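Local coordinates for putative ManD family dehydratase (Pantoea ananatis, PDB 3T6C), which dehydrates D-gluconate to 2-dehydro-3-deoxy-D-gluconate with low activity in vitro, using one magnesium ion per subunit, at residues Q172-Q177 with V241-D246; L268-E272 with D316-C320. All coordinates share one frame; numbering follows the deposited sequence.

Contact 1 (Q172-Q177 with V241-D246). With MG (magnesium ion), chain C; GCO (D-gluconic acid), chain D.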
# COMPACT_ATOMS: atom_id res chain seq x y z
N GLN A 172 -28.25 -31.44 -3.13
CA GLN A 172 -28.07 -30.38 -4.13
C GLN A 172 -26.64 -29.80 -4.22
O GLN A 172 -26.37 -28.93 -5.07
CB GLN A 172 -29.10 -29.29 -3.85
CG GLN A 172 -30.51 -29.89 -3.87
CD GLN A 172 -31.60 -28.83 -3.65
OE1 GLN A 172 -31.81 -28.32 -2.51
NE2 GLN A 172 -32.31 -28.56 -4.69
N TYR A 173 -25.77 -30.27 -3.33
CA TYR A 173 -24.39 -29.81 -3.22
C TYR A 173 -23.54 -31.03 -3.01
O TYR A 173 -23.80 -31.80 -2.06
CB TYR A 173 -24.24 -28.89 -2.00
CG TYR A 173 -25.13 -27.65 -2.03
CD1 TYR A 173 -26.47 -27.74 -1.67
CD2 TYR A 173 -24.59 -26.40 -2.36
CE1 TYR A 173 -27.25 -26.62 -1.67
CE2 TYR A 173 -25.40 -25.26 -2.35
CZ TYR A 173 -26.71 -25.41 -2.01
OH TYR A 173 -27.53 -24.29 -1.99
N ILE A 174 -22.58 -31.24 -3.91
CA ILE A 174 -21.82 -32.49 -3.93
C ILE A 174 -20.34 -32.22 -4.11
O ILE A 174 -19.95 -31.55 -5.10
CB ILE A 174 -22.33 -33.39 -5.06
CG1 ILE A 174 -23.82 -33.70 -4.79
CG2 ILE A 174 -21.54 -34.72 -5.06
CD1 ILE A 174 -24.50 -34.29 -5.98
N ARG A 175 -19.51 -32.72 -3.17
CA ARG A 175 -18.05 -32.62 -3.34
C ARG A 175 -17.60 -33.81 -4.18
O ARG A 175 -17.96 -34.95 -3.88
CB ARG A 175 -17.36 -32.68 -1.99
CG ARG A 175 -15.86 -32.41 -2.13
CD ARG A 175 -15.16 -32.57 -0.80
NE ARG A 175 -14.85 -33.98 -0.55
CZ ARG A 175 -14.00 -34.34 0.40
NH1 ARG A 175 -13.45 -33.42 1.16
NH2 ARG A 175 -13.64 -35.62 0.56
N CYS A 176 -16.79 -33.56 -5.19
CA CYS A 176 -16.31 -34.62 -6.13
C CYS A 176 -14.80 -34.70 -6.10
O CYS A 176 -14.13 -33.71 -6.40
CB CYS A 176 -16.76 -34.33 -7.58
SG CYS A 176 -18.59 -34.30 -7.68
N GLN A 177 -14.28 -35.87 -5.70
CA GLN A 177 -12.86 -36.18 -5.71
C GLN A 177 -12.68 -37.41 -6.59
O GLN A 177 -13.65 -38.19 -6.78
CB GLN A 177 -12.39 -36.52 -4.28
CG GLN A 177 -12.75 -35.52 -3.18
CD GLN A 177 -12.04 -34.17 -3.29
OE1 GLN A 177 -12.71 -33.13 -3.31
NE2 GLN A 177 -10.71 -34.17 -3.30
N VAL A 241 -26.79 -28.52 -10.48
CA VAL A 241 -26.26 -29.04 -9.23
C VAL A 241 -25.02 -28.25 -8.83
O VAL A 241 -24.24 -27.84 -9.68
CB VAL A 241 -25.92 -30.57 -9.39
CG1 VAL A 241 -24.83 -30.78 -10.41
CG2 VAL A 241 -25.56 -31.20 -8.05
N GLU A 242 -24.81 -28.06 -7.52
CA GLU A 242 -23.57 -27.40 -7.08
C GLU A 242 -22.48 -28.42 -6.80
O GLU A 242 -22.75 -29.42 -6.13
CB GLU A 242 -23.85 -26.62 -5.78
CG GLU A 242 -24.93 -25.52 -6.00
CD GLU A 242 -24.48 -24.43 -6.95
OE1 GLU A 242 -23.28 -24.09 -6.92
OE2 GLU A 242 -25.30 -23.89 -7.74
N LEU A 243 -21.28 -28.17 -7.31
CA LEU A 243 -20.19 -29.14 -7.23
C LEU A 243 -19.01 -28.48 -6.51
O LEU A 243 -18.73 -27.30 -6.69
CB LEU A 243 -19.75 -29.56 -8.63
CG LEU A 243 -20.81 -30.32 -9.49
CD1 LEU A 243 -20.18 -30.69 -10.86
CD2 LEU A 243 -21.40 -31.54 -8.82
N LEU A 244 -18.34 -29.24 -5.66
CA LEU A 244 -17.26 -28.73 -4.78
C LEU A 244 -16.03 -29.61 -4.98
O LEU A 244 -16.15 -30.76 -5.40
CB LEU A 244 -17.68 -28.83 -3.30
CG LEU A 244 -18.82 -27.93 -2.81
CD1 LEU A 244 -20.23 -28.31 -3.37
CD2 LEU A 244 -18.83 -27.92 -1.33
N HIS A 245 -14.84 -29.06 -4.72
CA HIS A 245 -13.62 -29.88 -4.79
C HIS A 245 -12.68 -29.44 -3.68
O HIS A 245 -12.57 -28.24 -3.40
CB HIS A 245 -12.91 -29.78 -6.17
CG HIS A 245 -11.70 -30.67 -6.25
ND1 HIS A 245 -11.80 -32.05 -6.28
CD2 HIS A 245 -10.38 -30.38 -6.20
CE1 HIS A 245 -10.56 -32.56 -6.29
NE2 HIS A 245 -9.69 -31.57 -6.23
N ASP A 246 -12.00 -30.41 -3.06
CA ASP A 246 -11.05 -30.12 -1.98
C ASP A 246 -9.62 -30.43 -2.44
O ASP A 246 -9.26 -31.63 -2.65
CB ASP A 246 -11.43 -31.01 -0.77
CG ASP A 246 -10.68 -30.66 0.52
OD1 ASP A 246 -9.69 -29.89 0.51
OD2 ASP A 246 -11.12 -31.15 1.60
MG MG C . -11.16 -30.47 3.52
C1 GCO D . -12.79 -32.48 4.89
C2 GCO D . -11.43 -32.71 5.44
C3 GCO D . -11.24 -34.06 6.10
C4 GCO D . -9.93 -34.10 6.87
C5 GCO D . -10.10 -34.92 8.13
C6 GCO D . -8.84 -34.99 8.98
O1A GCO D . -13.81 -33.08 5.34
O1B GCO D . -12.94 -31.53 4.05
O2 GCO D . -10.48 -32.29 4.50
O3 GCO D . -11.27 -34.99 5.08
O4 GCO D . -8.95 -34.68 6.03
O5 GCO D . -11.12 -34.36 8.87
O6 GCO D . -8.99 -35.72 10.18
O HOH W 1 -9.22 -29.80 3.10
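Glu242 N donates to Gln172 O at 3.0 Å, the first of four backbone hydrogen bonds that join the parallel strands 173-176 and 242-246; Ile174 N to Glu242 O, Leu244 N to Ile174 O and Cys176 N to Leu244 O follow. The imidazole of His245 donates a hydrogen bond from ND1 to Cys176 O at 2.9 Å, nearly straight (174°) and in the ring plane, while NE2 is hydrogen-bonded to Tyr222 OH. The strands are neighbours in the beta/alpha-barrel of the enolase superfamily, whose C-terminal strand ends carry the metal ligands. There the amide of Gln177, folded back at chi2 (-67°), serves Asp246 twice: OE1 accepts Asp246 N at 2.8 Å on a lone pair, and NE2 donates to Asp246 O at 3.0 Å as well as to Met180 O. With its backbone held in this way, Asp246 sends OD2 to the magnesium ion at 2.0 Å; OD1 accepts from a metal-bound water at 2.6 Å. Arg175 NH1 is merely close to Asp246 OD2 (3.3 Å); its hydrogen bond is with Tyr181 OH. At the other end, the Tyr173 ring packs alongside Glu242 CB, and Glu242 OE2 forms a salt bridge with Lys224 NZ of the second subunit.

Contact 2 (L268-E272 with D316-C320); sequences LFFLE and DYIRC. With MG (magnesium ion), chain C; GCO (D-gluconic acid), chain D.
Tyr317 and Arg319 reach over the intervening strand 294-296 inside the beta/alpha-barrel to Phe269, Phe270 and Glu272. Strands 270-272 and 317-318 are not adjacent in the barrel sheet, so side chains, not backbone pairing, carry the contact, and all four of Phe270, Glu272, Tyr317 and Arg319 touch Ala295 of the strand between. Tyr317 can be followed outward. Its CB is directed toward 268-272 and, with CG beside the backbone N (chi1 -64°), brings the ring against Phe270. CG and CD1 then meet Phe270 CD2, which sits over one face of the tyrosine ring, 3.5 Å from CD1. Farther out, CE1 approaches the carbonyl O of Phe269, while CE2 and CZ pack against CE2 and CZ of the Phe269 ring. The phenol oxygen ends over a face of that ring, 3.1 Å from Phe269 CZ. Tyr317 OH is also hydrogen-bonded to Arg344 and to a water that donates to Phe269 O, bridging the two segments. The three rings form an aromatic cluster in which both pairs with Tyr317 are oblique, the Phe270 plane turned by 51°. Nearer the active site, Phe270 CZ touches Arg319 CD at 4.0 Å. The arginine, bent at chi2 and chi3, brings its guanidinium to Glu272 in a salt bridge, and Glu375 is a second carboxylate partner of NH2. Glu272 OE2 binds magnesium at 2.0 Å and also accepts Arg319 NH2 at 2.9 Å, the donor approaching from above the carboxylate plane, 43° out of it.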
# COMPACT_ATOMS: atom_id res chain seq x y z
N LEU A 268 -17.60 -23.99 -9.88
CA LEU A 268 -17.69 -24.74 -8.64
C LEU A 268 -18.29 -23.88 -7.54
O LEU A 268 -18.06 -22.65 -7.49
CB LEU A 268 -16.30 -25.21 -8.18
CG LEU A 268 -15.90 -26.57 -8.80
CD1 LEU A 268 -15.82 -26.54 -10.32
CD2 LEU A 268 -14.56 -26.96 -8.23
N PHE A 269 -19.00 -24.52 -6.62
CA PHE A 269 -19.53 -23.81 -5.46
C PHE A 269 -18.35 -23.32 -4.61
O PHE A 269 -18.35 -22.16 -4.14
CB PHE A 269 -20.48 -24.74 -4.66
CG PHE A 269 -21.09 -24.09 -3.47
CD1 PHE A 269 -22.23 -23.31 -3.61
CD2 PHE A 269 -20.59 -24.33 -2.19
CE1 PHE A 269 -22.84 -22.70 -2.51
CE2 PHE A 269 -21.20 -23.69 -1.07
CZ PHE A 269 -22.31 -22.89 -1.25
N PHE A 270 -17.37 -24.18 -4.39
CA PHE A 270 -16.07 -23.71 -3.92
C PHE A 270 -14.96 -24.69 -4.23
O PHE A 270 -15.23 -25.87 -4.42
CB PHE A 270 -16.08 -23.22 -2.45
CG PHE A 270 -16.34 -24.28 -1.35
CD1 PHE A 270 -15.57 -25.43 -1.17
CD2 PHE A 270 -17.35 -24.04 -0.40
CE1 PHE A 270 -15.77 -26.33 -0.08
CE2 PHE A 270 -17.56 -24.93 0.68
CZ PHE A 270 -16.79 -26.07 0.84
N LEU A 271 -13.73 -24.18 -4.29
CA LEU A 271 -12.47 -24.96 -4.28
C LEU A 271 -11.89 -24.79 -2.88
O LEU A 271 -11.65 -23.63 -2.44
CB LEU A 271 -11.51 -24.42 -5.33
CG LEU A 271 -10.12 -25.05 -5.32
CD1 LEU A 271 -10.23 -26.58 -5.66
CD2 LEU A 271 -9.24 -24.31 -6.32
N GLU A 272 -11.66 -25.91 -2.21
CA GLU A 272 -11.30 -25.86 -0.78
C GLU A 272 -9.79 -26.12 -0.58
O GLU A 272 -9.15 -26.94 -1.30
CB GLU A 272 -12.13 -26.91 -0.03
CG GLU A 272 -11.82 -27.10 1.45
CD GLU A 272 -12.56 -28.31 1.97
OE1 GLU A 272 -13.54 -28.75 1.30
OE2 GLU A 272 -12.21 -28.76 3.09
N ASP A 316 -14.11 -16.98 0.36
CA ASP A 316 -15.56 -16.84 0.40
C ASP A 316 -16.27 -17.66 1.45
O ASP A 316 -17.43 -17.39 1.76
CB ASP A 316 -16.08 -17.18 -0.98
CG ASP A 316 -15.32 -16.41 -2.03
OD1 ASP A 316 -14.53 -17.02 -2.78
OD2 ASP A 316 -15.52 -15.14 -2.05
N TYR A 317 -15.56 -18.67 1.99
CA TYR A 317 -16.12 -19.58 3.00
C TYR A 317 -15.07 -19.88 4.01
O TYR A 317 -13.95 -20.27 3.65
CB TYR A 317 -16.56 -20.94 2.37
CG TYR A 317 -17.69 -20.77 1.36
CD1 TYR A 317 -17.41 -20.56 0.01
CD2 TYR A 317 -19.02 -20.78 1.77
CE1 TYR A 317 -18.45 -20.35 -0.93
CE2 TYR A 317 -20.08 -20.58 0.83
CZ TYR A 317 -19.76 -20.39 -0.48
OH TYR A 317 -20.76 -20.18 -1.41
N ILE A 318 -15.43 -19.75 5.27
CA ILE A 318 -14.53 -20.09 6.39
C ILE A 318 -14.92 -21.50 6.86
O ILE A 318 -16.09 -21.84 7.06
CB ILE A 318 -14.61 -19.00 7.50
CG1 ILE A 318 -13.62 -19.33 8.62
CG2 ILE A 318 -15.97 -18.93 8.14
CD1 ILE A 318 -12.15 -19.32 8.16
N ARG A 319 -13.90 -22.35 6.90
CA ARG A 319 -14.00 -23.81 7.10
C ARG A 319 -13.70 -24.37 8.48
O ARG A 319 -13.47 -25.58 8.61
CB ARG A 319 -13.18 -24.57 6.03
CG ARG A 319 -13.71 -24.37 4.60
CD ARG A 319 -14.82 -25.40 4.31
NE ARG A 319 -14.30 -26.78 4.46
CZ ARG A 319 -15.02 -27.82 4.91
NH1 ARG A 319 -16.27 -27.68 5.39
NH2 ARG A 319 -14.47 -29.05 4.92
N CYS A 320 -13.59 -23.50 9.48
CA CYS A 320 -13.02 -24.02 10.74
C CYS A 320 -13.69 -25.28 11.25
O CYS A 320 -14.94 -25.46 11.16
CB CYS A 320 -13.18 -22.99 11.84
SG CYS A 320 -12.26 -21.45 11.45
MG MG C . -11.16 -30.47 3.52
C1 GCO D . -12.79 -32.48 4.89
C2 GCO D . -11.43 -32.71 5.44
C3 GCO D . -11.24 -34.06 6.10
C4 GCO D . -9.93 -34.10 6.87
C5 GCO D . -10.10 -34.92 8.13
C6 GCO D . -8.84 -34.99 8.98
O1A GCO D . -13.81 -33.08 5.34
O1B GCO D . -12.94 -31.53 4.05
O2 GCO D . -10.48 -32.29 4.50
O3 GCO D . -11.27 -34.99 5.08
O4 GCO D . -8.95 -34.68 6.03
O5 GCO D . -11.12 -34.36 8.87
O6 GCO D . -8.99 -35.72 10.18
O HOH W 2 -20.17 -20.16 -3.97
O HOH W 1 -9.22 -29.80 3.10

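In the fold
Both contacts are buried, 11 Å apart between centres, and belong to one barrel sheet in which strands 242-246 and 270-272 are neighbours. Backbone pairs Leu243 O with Phe269 N and His245 O with Glu272 N probably join them by hydrogen bonds, and Leu244 packs on Phe270. Contact 1 unites adjacent strands, so main-chain bonding dominates; contact 2 skips a strand and relies on rings and charge over the intervening strand. At the C-terminal ends they converge on the same magnesium ion and gluconate: Asp246 and Glu272, together with Glu298, supply the protein ligands. Away from that site, each also touches the second subunit, through residues that include Glu242 in contact 1 and Phe269 in contact 2.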